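PDB 2E87: OBG-type G domain-containing protein from Pyrococcus horikoshii, which binds GDP and is probably a GTP-binding protein of the Obg type related to nucleolar GTP-binding protein 1, though its cellular role is unknown. Local coordinates for residues L243-S257 with E277-K289. Residues are numbered along the deposited sequence; the frame is centred on the assembly and turned at random.
Sequences LRYLGNLIIYIFDPS and EFKDLPFLVVINK. With GDP (guanosine-5'-diphosphate), chain F.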
ATOM      1  N   LEU A 243      -1.095  -2.499  11.780  1.00 33.72           N
ATOM      2  CA  LEU A 243      -2.128  -3.526  11.977  1.00 36.13           C
ATOM      3  C   LEU A 243      -3.379  -2.945  12.641  1.00 35.77           C
ATOM      4  O   LEU A 243      -4.447  -3.535  12.561  1.00 40.59           O
ATOM      5  CB  LEU A 243      -1.570  -4.705  12.802  1.00 33.65           C
ATOM      6  CG  LEU A 243      -0.378  -5.462  12.176  1.00 39.24           C
ATOM      7  CD1 LEU A 243       0.114  -6.563  13.100  1.00 35.60           C
ATOM      8  CD2 LEU A 243      -0.778  -6.051  10.840  1.00 34.32           C
ATOM      9  N   ARG A 244      -3.245  -1.777  13.271  1.00 36.48           N
ATOM     10  CA  ARG A 244      -4.372  -1.099  13.920  1.00 40.15           C
ATOM     11  C   ARG A 244      -5.445  -0.774  12.888  1.00 39.94           C
ATOM     12  O   ARG A 244      -6.641  -0.735  13.210  1.00 35.87           O
ATOM     13  CB  ARG A 244      -3.954   0.235  14.554  1.00 42.93           C
ATOM     14  CG  ARG A 244      -2.913   0.177  15.651  1.00 63.05           C
ATOM     15  CD  ARG A 244      -2.628   1.588  16.184  1.00 69.96           C
ATOM     16  NE  ARG A 244      -1.548   1.609  17.171  1.00 77.33           N
ATOM     17  CZ  ARG A 244      -1.099   2.706  17.779  1.00 81.51           C
ATOM     18  NH1 ARG A 244      -1.638   3.888  17.505  1.00 82.53           N
ATOM     19  NH2 ARG A 244      -0.104   2.622  18.655  1.00 79.58           N
ATOM     20  N   TYR A 245      -5.010  -0.519  11.659  1.00 30.26           N
ATOM     21  CA  TYR A 245      -5.923  -0.166  10.580  1.00 39.13           C
ATOM     22  C   TYR A 245      -6.482  -1.343   9.781  1.00 40.56           C
ATOM     23  O   TYR A 245      -7.357  -1.161   8.935  1.00 45.02           O
ATOM     24  CB  TYR A 245      -5.226   0.816   9.645  1.00 40.04           C
ATOM     25  CG  TYR A 245      -4.738   2.041  10.371  1.00 45.27           C
ATOM     26  CD1 TYR A 245      -3.420   2.449  10.271  1.00 45.51           C
ATOM     27  CD2 TYR A 245      -5.606   2.795  11.159  1.00 49.72           C
ATOM     28  CE1 TYR A 245      -2.968   3.587  10.937  1.00 58.36           C
ATOM     29  CE2 TYR A 245      -5.174   3.929  11.824  1.00 58.54           C
ATOM     30  CZ  TYR A 245      -3.852   4.321  11.709  1.00 63.30           C
ATOM     31  OH  TYR A 245      -3.424   5.450  12.362  1.00 70.64           O
ATOM     32  N   LEU A 246      -5.969  -2.537  10.046  1.00 39.60           N
ATOM     33  CA  LEU A 246      -6.415  -3.753   9.375  1.00 38.54           C
ATOM     34  C   LEU A 246      -7.271  -4.610  10.318  1.00 41.00           C
ATOM     35  O   LEU A 246      -8.400  -4.980   9.988  1.00 41.60           O
ATOM     36  CB  LEU A 246      -5.208  -4.561   8.927  1.00 34.48           C
ATOM     37  CG  LEU A 246      -5.459  -5.904   8.258  1.00 37.97           C
ATOM     38  CD1 LEU A 246      -6.238  -5.744   6.962  1.00 28.65           C
ATOM     39  CD2 LEU A 246      -4.105  -6.523   7.983  1.00 35.54           C
ATOM     40  N   GLY A 247      -6.726  -4.905  11.496  1.00 39.56           N
ATOM     41  CA  GLY A 247      -7.425  -5.727  12.468  1.00 38.04           C
ATOM     42  C   GLY A 247      -8.661  -5.139  13.116  1.00 37.96           C
ATOM     43  O   GLY A 247      -8.706  -3.957  13.430  1.00 40.52           O
ATOM     44  N   ASN A 248      -9.671  -5.979  13.328  1.00 38.35           N
ATOM     45  CA  ASN A 248     -10.918  -5.545  13.957  1.00 37.24           C
ATOM     46  C   ASN A 248     -11.087  -6.306  15.263  1.00 41.97           C
ATOM     47  O   ASN A 248     -11.978  -6.022  16.057  1.00 46.23           O
ATOM     48  CB  ASN A 248     -12.092  -5.833  13.026  1.00 30.57           C
ATOM     49  CG  ASN A 248     -11.917  -5.187  11.671  1.00 35.82           C
ATOM     50  OD1 ASN A 248     -11.992  -3.969  11.549  1.00 37.47           O
ATOM     51  ND2 ASN A 248     -11.658  -5.993  10.648  1.00 32.62           N
ATOM     52  N   LEU A 249     -10.213  -7.287  15.462  1.00 39.53           N
ATOM     53  CA  LEU A 249     -10.208  -8.121  16.652  1.00 39.59           C
ATOM     54  C   LEU A 249      -8.838  -8.775  16.798  1.00 39.05           C
ATOM     55  O   LEU A 249      -8.259  -9.269  15.835  1.00 37.29           O
ATOM     56  CB  LEU A 249     -11.267  -9.222  16.577  1.00 36.88           C
ATOM     57  CG  LEU A 249     -11.142 -10.255  17.709  1.00 40.37           C
ATOM     58  CD1 LEU A 249     -11.429  -9.590  19.048  1.00 35.54           C
ATOM     59  CD2 LEU A 249     -12.111 -11.388  17.480  1.00 40.66           C
ATOM     60  N   ILE A 250      -8.325  -8.772  18.011  1.00 35.22           N
ATOM     61  CA  ILE A 250      -7.044  -9.373  18.263  1.00 34.29           C
ATOM     62  C   ILE A 250      -7.185 -10.573  19.176  1.00 32.66           C
ATOM     63  O   ILE A 250      -7.761 -10.467  20.254  1.00 33.78           O
ATOM     64  CB  ILE A 250      -6.088  -8.358  18.915  1.00 40.47           C
ATOM     65  CG1 ILE A 250      -5.624  -7.339  17.865  1.00 44.20           C
ATOM     66  CG2 ILE A 250      -4.917  -9.079  19.535  1.00 34.61           C
ATOM     67  CD1 ILE A 250      -4.637  -6.334  18.394  1.00 45.48           C
ATOM     68  N   ILE A 251      -6.690 -11.718  18.717  1.00 32.50           N
ATOM     69  CA  ILE A 251      -6.697 -12.947  19.508  1.00 32.73           C
ATOM     70  C   ILE A 251      -5.284 -13.100  20.052  1.00 34.92           C
ATOM     71  O   ILE A 251      -4.324 -13.166  19.291  1.00 40.08           O
ATOM     72  CB  ILE A 251      -7.005 -14.210  18.677  1.00 33.79           C
ATOM     73  CG1 ILE A 251      -8.487 -14.268  18.301  1.00 33.86           C
ATOM     74  CG2 ILE A 251      -6.671 -15.447  19.495  1.00 36.91           C
ATOM     75  CD1 ILE A 251      -8.835 -15.426  17.375  1.00 26.81           C
ATOM     76  N   TYR A 252      -5.152 -13.139  21.368  1.00 34.77           N
ATOM     77  CA  TYR A 252      -3.839 -13.280  21.969  1.00 33.61           C
ATOM     78  C   TYR A 252      -3.718 -14.662  22.582  1.00 37.74           C
ATOM     79  O   TYR A 252      -4.473 -15.011  23.491  1.00 32.93           O
ATOM     80  CB  TYR A 252      -3.618 -12.236  23.057  1.00 30.00           C
ATOM     81  CG  TYR A 252      -2.165 -12.107  23.397  1.00 31.17           C
ATOM     82  CD1 TYR A 252      -1.373 -11.159  22.756  1.00 32.33           C
ATOM     83  CD2 TYR A 252      -1.549 -13.002  24.273  1.00 29.48           C
ATOM     84  CE1 TYR A 252       0.003 -11.108  22.965  1.00 35.18           C
ATOM     85  CE2 TYR A 252      -0.179 -12.957  24.491  1.00 37.20           C
ATOM     86  CZ  TYR A 252       0.593 -12.003  23.829  1.00 37.94           C
ATOM     87  OH  TYR A 252       1.953 -11.939  24.018  1.00 47.66           O
ATOM     88  N   ILE A 253      -2.764 -15.440  22.083  1.00 36.38           N
ATOM     89  CA  ILE A 253      -2.557 -16.785  22.580  1.00 36.80           C
ATOM     90  C   ILE A 253      -1.417 -16.897  23.592  1.00 40.16           C
ATOM     91  O   ILE A 253      -0.299 -16.450  23.329  1.00 38.72           O
ATOM     92  CB  ILE A 253      -2.229 -17.771  21.444  1.00 34.11           C
ATOM     93  CG1 ILE A 253      -3.303 -17.721  20.352  1.00 32.79           C
ATOM     94  CG2 ILE A 253      -2.108 -19.173  22.016  1.00 30.88           C
ATOM     95  CD1 ILE A 253      -3.021 -18.641  19.169  1.00 25.31           C
ATOM     96  N   PHE A 254      -1.727 -17.496  24.741  1.00 39.87           N
ATOM     97  CA  PHE A 254      -0.756 -17.771  25.803  1.00 41.21           C
ATOM     98  C   PHE A 254      -0.489 -19.280  25.736  1.00 43.44           C
ATOM     99  O   PHE A 254      -1.372 -20.043  25.351  1.00 45.87           O
ATOM    100  CB  PHE A 254      -1.332 -17.500  27.197  1.00 38.23           C
ATOM    101  CG  PHE A 254      -1.374 -16.055  27.588  1.00 40.09           C
ATOM    102  CD1 PHE A 254      -2.559 -15.332  27.497  1.00 41.81           C
ATOM    103  CD2 PHE A 254      -0.238 -15.425  28.089  1.00 36.92           C
ATOM    104  CE1 PHE A 254      -2.613 -14.006  27.904  1.00 41.40           C
ATOM    105  CE2 PHE A 254      -0.277 -14.106  28.498  1.00 37.79           C
ATOM    106  CZ  PHE A 254      -1.465 -13.392  28.408  1.00 37.83           C
ATOM    107  N   ASP A 255       0.717 -19.700  26.114  1.00 41.66           N
ATOM    108  CA  ASP A 255       1.077 -21.119  26.156  1.00 42.45           C
ATOM    109  C   ASP A 255       1.516 -21.414  27.591  1.00 41.72           C
ATOM    110  O   ASP A 255       2.692 -21.304  27.929  1.00 38.17           O
ATOM    111  CB  ASP A 255       2.224 -21.438  25.184  1.00 39.41           C
ATOM    112  CG  ASP A 255       2.768 -22.859  25.366  1.00 44.72           C
ATOM    113  OD1 ASP A 255       2.117 -23.657  26.082  1.00 43.82           O
ATOM    114  OD2 ASP A 255       3.839 -23.186  24.799  1.00 44.35           O
ATOM    115  N   PRO A 256       0.571 -21.796  28.452  1.00 44.79           N
ATOM    116  CA  PRO A 256       0.869 -22.095  29.861  1.00 47.15           C
ATOM    117  C   PRO A 256       1.902 -23.193  30.103  1.00 45.87           C
ATOM    118  O   PRO A 256       2.485 -23.265  31.174  1.00 46.55           O
ATOM    119  CB  PRO A 256      -0.498 -22.466  30.434  1.00 44.12           C
ATOM    120  CG  PRO A 256      -1.454 -21.751  29.552  1.00 50.99           C
ATOM    121  CD  PRO A 256      -0.866 -21.953  28.184  1.00 48.83           C
ATOM    122  N   SER A 257       2.119 -24.046  29.109  1.00 44.56           N
ATOM    123  CA  SER A 257       3.073 -25.143  29.222  1.00 41.50           C
ATOM    124  C   SER A 257       4.521 -24.637  29.116  1.00 47.94           C
ATOM    125  O   SER A 257       5.462 -25.279  29.594  1.00 48.98           O
ATOM    126  CB  SER A 257       2.828 -26.148  28.100  1.00 38.56           C
ATOM    127  OG  SER A 257       3.532 -25.752  26.925  1.00 42.37           O
ATOM    128  N   GLU A 277      -0.716  -1.270  22.938  1.00 46.70           N
ATOM    129  CA  GLU A 277      -0.506  -0.644  21.641  1.00 47.96           C
ATOM    130  C   GLU A 277      -1.777  -0.630  20.804  1.00 48.41           C
ATOM    131  O   GLU A 277      -1.894   0.159  19.889  1.00 47.60           O
ATOM    132  CB  GLU A 277       0.595  -1.372  20.871  1.00 54.89           C
ATOM    133  CG  GLU A 277       1.974  -1.165  21.446  1.00 67.07           C
ATOM    134  CD  GLU A 277       2.491   0.244  21.214  1.00 74.08           C
ATOM    135  OE1 GLU A 277       1.748   1.213  21.480  1.00 73.83           O
ATOM    136  OE2 GLU A 277       3.648   0.383  20.768  1.00 83.17           O
ATOM    137  N   PHE A 278      -2.722  -1.502  21.127  1.00 45.36           N
ATOM    138  CA  PHE A 278      -3.967  -1.588  20.383  1.00 42.96           C
ATOM    139  C   PHE A 278      -5.184  -1.385  21.280  1.00 44.58           C
ATOM    140  O   PHE A 278      -6.080  -2.222  21.304  1.00 45.70           O
ATOM    141  CB  PHE A 278      -4.076  -2.956  19.683  1.00 38.29           C
ATOM    142  CG  PHE A 278      -3.006  -3.204  18.637  1.00 39.59           C
ATOM    143  CD1 PHE A 278      -1.789  -3.787  18.980  1.00 35.12           C
ATOM    144  CD2 PHE A 278      -3.216  -2.844  17.307  1.00 40.10           C
ATOM    145  CE1 PHE A 278      -0.797  -4.007  18.015  1.00 40.93           C
ATOM    146  CE2 PHE A 278      -2.228  -3.063  16.341  1.00 39.27           C
ATOM    147  CZ  PHE A 278      -1.020  -3.644  16.695  1.00 38.91           C
ATOM    148  N   LYS A 279      -5.214  -0.269  22.002  1.00 47.94           N
ATOM    149  CA  LYS A 279      -6.309   0.058  22.921  1.00 52.98           C
ATOM    150  C   LYS A 279      -7.710   0.180  22.309  1.00 54.08           C
ATOM    151  O   LYS A 279      -8.711   0.037  23.024  1.00 50.54           O
ATOM    152  CB  LYS A 279      -5.989   1.358  23.662  1.00 57.86           C
ATOM    153  CG  LYS A 279      -4.752   1.292  24.542  1.00 66.35           C
ATOM    154  CD  LYS A 279      -4.379   2.666  25.100  1.00 72.75           C
ATOM    155  CE  LYS A 279      -3.124   2.589  25.970  1.00 78.96           C
ATOM    156  NZ  LYS A 279      -2.572   3.942  26.302  1.00 84.26           N
ATOM    157  N   ASP A 280      -7.789   0.440  21.002  1.00 50.35           N
ATOM    158  CA  ASP A 280      -9.090   0.591  20.343  1.00 52.85           C
ATOM    159  C   ASP A 280      -9.639  -0.650  19.648  1.00 50.43           C
ATOM    160  O   ASP A 280     -10.632  -0.573  18.931  1.00 46.98           O
ATOM    161  CB  ASP A 280      -9.055   1.743  19.343  1.00 54.62           C
ATOM    162  CG  ASP A 280      -8.696   3.050  19.992  1.00 62.47           C
ATOM    163  OD1 ASP A 280      -9.411   3.466  20.938  1.00 65.08           O
ATOM    164  OD2 ASP A 280      -7.691   3.653  19.560  1.00 60.50           O
ATOM    165  N   LEU A 281      -8.997  -1.791  19.847  1.00 49.33           N
ATOM    166  CA  LEU A 281      -9.492  -3.013  19.246  1.00 47.37           C
ATOM    167  C   LEU A 281      -9.835  -4.018  20.340  1.00 42.81           C
ATOM    168  O   LEU A 281      -9.128  -4.130  21.343  1.00 40.41           O
ATOM    169  CB  LEU A 281      -8.443  -3.640  18.321  1.00 44.11           C
ATOM    170  CG  LEU A 281      -7.899  -2.894  17.096  1.00 50.44           C
ATOM    171  CD1 LEU A 281      -6.867  -3.777  16.431  1.00 44.90           C
ATOM    172  CD2 LEU A 281      -9.017  -2.550  16.108  1.00 47.78           C
ATOM    173  N   PRO A 282     -10.943  -4.747  20.171  1.00 40.75           N
ATOM    174  CA  PRO A 282     -11.317  -5.749  21.179  1.00 42.48           C
ATOM    175  C   PRO A 282     -10.321  -6.910  21.165  1.00 43.81           C
ATOM    176  O   PRO A 282      -9.746  -7.234  20.115  1.00 43.56           O
ATOM    177  CB  PRO A 282     -12.711  -6.196  20.736  1.00 39.17           C
ATOM    178  CG  PRO A 282     -12.717  -5.882  19.233  1.00 45.06           C
ATOM    179  CD  PRO A 282     -12.010  -4.564  19.174  1.00 39.14           C
ATOM    180  N   PHE A 283     -10.122  -7.518  22.335  1.00 44.07           N
ATOM    181  CA  PHE A 283      -9.218  -8.660  22.511  1.00 40.83           C
ATOM    182  C   PHE A 283      -9.965  -9.922  22.952  1.00 45.97           C
ATOM    183  O   PHE A 283     -10.978  -9.872  23.657  1.00 47.31           O
ATOM    184  CB  PHE A 283      -8.137  -8.367  23.556  1.00 39.62           C
ATOM    185  CG  PHE A 283      -6.939  -7.627  23.027  1.00 36.04           C
ATOM    186  CD1 PHE A 283      -7.036  -6.297  22.632  1.00 42.56           C
ATOM    187  CD2 PHE A 283      -5.703  -8.254  22.959  1.00 34.75           C
ATOM    188  CE1 PHE A 283      -5.911  -5.593  22.179  1.00 41.00           C
ATOM    189  CE2 PHE A 283      -4.576  -7.571  22.509  1.00 35.64           C
ATOM    190  CZ  PHE A 283      -4.679  -6.233  22.117  1.00 39.19           C
ATOM    191  N   LEU A 284      -9.441 -11.058  22.508  1.00 48.86           N
ATOM    192  CA  LEU A 284      -9.974 -12.366  22.834  1.00 44.16           C
ATOM    193  C   LEU A 284      -8.753 -13.176  23.241  1.00 44.16           C
ATOM    194  O   LEU A 284      -7.911 -13.520  22.408  1.00 42.46           O
ATOM    195  CB  LEU A 284     -10.633 -13.006  21.615  1.00 41.48           C
ATOM    196  CG  LEU A 284     -11.069 -14.462  21.834  1.00 41.18           C
ATOM    197  CD1 LEU A 284     -12.099 -14.526  22.966  1.00 42.13           C
ATOM    198  CD2 LEU A 284     -11.651 -15.032  20.543  1.00 41.54           C
ATOM    199  N   VAL A 285      -8.639 -13.444  24.533  1.00 42.27           N
ATOM    200  CA  VAL A 285      -7.518 -14.208  25.052  1.00 39.21           C
ATOM    201  C   VAL A 285      -7.807 -15.702  24.970  1.00 41.37           C
ATOM    202  O   VAL A 285      -8.867 -16.180  25.382  1.00 43.36           O
ATOM    203  CB  VAL A 285      -7.240 -13.852  26.513  1.00 41.33           C
ATOM    204  CG1 VAL A 285      -6.062 -14.654  27.011  1.00 36.52           C
ATOM    205  CG2 VAL A 285      -6.989 -12.349  26.651  1.00 36.11           C
ATOM    206  N   VAL A 286      -6.860 -16.439  24.418  1.00 43.20           N
ATOM    207  CA  VAL A 286      -6.989 -17.868  24.292  1.00 41.97           C
ATOM    208  C   VAL A 286      -5.821 -18.499  25.045  1.00 44.60           C
ATOM    209  O   VAL A 286      -4.677 -18.044  24.923  1.00 44.36           O
ATOM    210  CB  VAL A 286      -6.943 -18.288  22.798  1.00 44.13           C
ATOM    211  CG1 VAL A 286      -6.523 -19.730  22.677  1.00 48.18           C
ATOM    212  CG2 VAL A 286      -8.321 -18.111  22.155  1.00 41.59           C
ATOM    213  N   ILE A 287      -6.111 -19.524  25.840  1.00 43.29           N
ATOM    214  CA  ILE A 287      -5.079 -20.249  26.587  1.00 42.82           C
ATOM    215  C   ILE A 287      -4.910 -21.589  25.860  1.00 45.45           C
ATOM    216  O   ILE A 287      -5.728 -22.502  26.014  1.00 45.03           O
ATOM    217  CB  ILE A 287      -5.521 -20.477  28.043  1.00 41.58           C
ATOM    218  CG1 ILE A 287      -5.805 -19.130  28.696  1.00 40.91           C
ATOM    219  CG2 ILE A 287      -4.452 -21.213  28.812  1.00 43.48           C
ATOM    220  CD1 ILE A 287      -6.059 -19.203  30.189  1.00 40.44           C
ATOM    221  N   ASN A 288      -3.852 -21.689  25.060  1.00 44.99           N
ATOM    222  CA  ASN A 288      -3.583 -22.873  24.244  1.00 43.09           C
ATOM    223  C   ASN A 288      -2.794 -23.966  24.939  1.00 48.02           C
ATOM    224  O   ASN A 288      -2.410 -23.823  26.092  1.00 49.96           O
ATOM    225  CB  ASN A 288      -2.854 -22.443  22.968  1.00 46.52           C
ATOM    226  CG  ASN A 288      -2.949 -23.475  21.851  1.00 50.36           C
ATOM    227  OD1 ASN A 288      -3.998 -24.093  21.634  1.00 50.73           O
ATOM    228  ND2 ASN A 288      -1.859 -23.642  21.118  1.00 44.52           N
ATOM    229  N   LYS A 289      -2.547 -25.061  24.222  1.00 51.14           N
ATOM    230  CA  LYS A 289      -1.816 -26.203  24.777  1.00 58.28           C
ATOM    231  C   LYS A 289      -2.449 -26.770  26.067  1.00 56.61           C
ATOM    232  O   LYS A 289      -1.732 -27.240  26.946  1.00 55.09           O
ATOM    233  CB  LYS A 289      -0.351 -25.827  25.081  1.00 58.30           C
ATOM    234  CG  LYS A 289       0.636 -25.964  23.928  1.00 55.95           C
ATOM    235  CD  LYS A 289       0.730 -24.700  23.110  1.00 51.09           C
ATOM    236  CE  LYS A 289       1.810 -24.830  22.039  1.00 55.34           C
ATOM    237  NZ  LYS A 289       3.190 -24.825  22.601  1.00 49.99           N
TER
HETATM  238  PB  GDP F 400       3.362 -20.040  16.021  1.00 34.29           P
HETATM  239  O1B GDP F 400       4.868 -19.916  15.884  1.00 35.50           O
HETATM  240  O2B GDP F 400       2.797 -19.162  17.259  1.00 38.01           O
HETATM  241  O3B GDP F 400       2.528 -20.079  14.737  1.00 40.28           O
HETATM  242  O3A GDP F 400       3.203 -21.523  16.584  1.00 38.10           O
HETATM  243  PA  GDP F 400       2.732 -22.865  15.815  1.00 49.44           P
HETATM  244  O1A GDP F 400       1.348 -22.729  15.283  1.00 35.94           O
HETATM  245  O2A GDP F 400       3.777 -23.174  14.617  1.00 43.14           O
HETATM  246  O5' GDP F 400       2.758 -24.041  16.911  1.00 49.60           O
HETATM  247  C5' GDP F 400       4.109 -24.190  17.390  1.00 49.26           C
HETATM  248  C4' GDP F 400       4.338 -25.638  17.861  1.00 50.05           C
HETATM  249  O4' GDP F 400       3.348 -25.980  18.904  1.00 45.67           O
HETATM  250  C3' GDP F 400       4.119 -26.706  16.789  1.00 50.55           C
HETATM  251  O3' GDP F 400       4.951 -27.832  16.498  1.00 52.83           O
HETATM  252  C2' GDP F 400       2.605 -26.980  16.892  1.00 50.41           C
HETATM  253  O2' GDP F 400       2.373 -28.319  16.413  1.00 51.86           O
HETATM  254  C1' GDP F 400       2.498 -27.082  18.399  1.00 51.49           C
HETATM  255  N9  GDP F 400       1.126 -26.886  18.890  1.00 55.30           N
HETATM  256  C8  GDP F 400       0.189 -26.002  18.421  1.00 58.10           C
HETATM  257  N7  GDP F 400      -0.919 -26.114  19.106  1.00 57.03           N
HETATM  258  C5  GDP F 400      -0.764 -27.069  20.056  1.00 55.60           C
HETATM  259  C6  GDP F 400      -1.608 -27.627  21.081  1.00 53.62           C
HETATM  260  O6  GDP F 400      -2.759 -27.231  21.235  1.00 48.85           O
HETATM  261  N1  GDP F 400      -1.087 -28.614  21.886  1.00 57.49           N
HETATM  262  C2  GDP F 400       0.218 -29.063  21.713  1.00 57.60           C
HETATM  263  N2  GDP F 400       0.708 -30.047  22.528  1.00 61.75           N
HETATM  264  N3  GDP F 400       1.000 -28.560  20.768  1.00 56.93           N
HETATM  265  C4  GDP F 400       0.557 -27.574  19.929  1.00 58.50           C
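I250 to F254 pair with F283 to I287 as neighbouring parallel strands, their axes 4.7 Å apart and inclined at 22°, joined by six backbone hydrogen bonds that run from I250 N to P282 O at one end to N288 N to F254 O at the other. I250 carries much of the side-chain packing near the start. Its CB sits over the centre of the F283 ring, 3.9 Å from the centroid, a CH-pi contact; with CG1 anti to the carbonyl carbon (chi1 -74°), CD1 reaches one face of F278, 3.5 Å from F278 CG. At F254 the ring is met differently: V285 CG1 abuts its edge, in the ring plane, 3.6 Å from F254 CD1. The opposite side of the sheet carries I251, I253, L284 and V286, I251 lying alongside L284; beyond the strand, I253 CG2 meets N288 CB at 3.5 Å.

Beyond the strand ends stands a salt bridge, K289 NZ to D255 OD2 at 2.8 Å, the ammonium approaching from above the carboxylate plane. D255 OD1 takes bonds from S257 N, closing an Asx turn, and from S257 OG (2.7 Å), while OD2 also accepts from C260 N. Were D255 an alanine, the K289 ammonium would probably lose its countercharge and the turn its acceptor, and the lysine chain would be freer to shift against GDP. That chain passes the nucleotide: K289 CE lies 3.7 Å from GDP O4', and N288, a GDP-binding residue, is steadied by A317 N and V178 O. Together they illustrate how a P-loop GTPase places its NKxD sequence, N288 to D291, at the end of a strand.

The two strands belong to a beta-alpha-beta unit whose crossover is helix 264-277; strand 169-173 flanks 249-254, and helices 295-307 and 323-350 pack against the two faces.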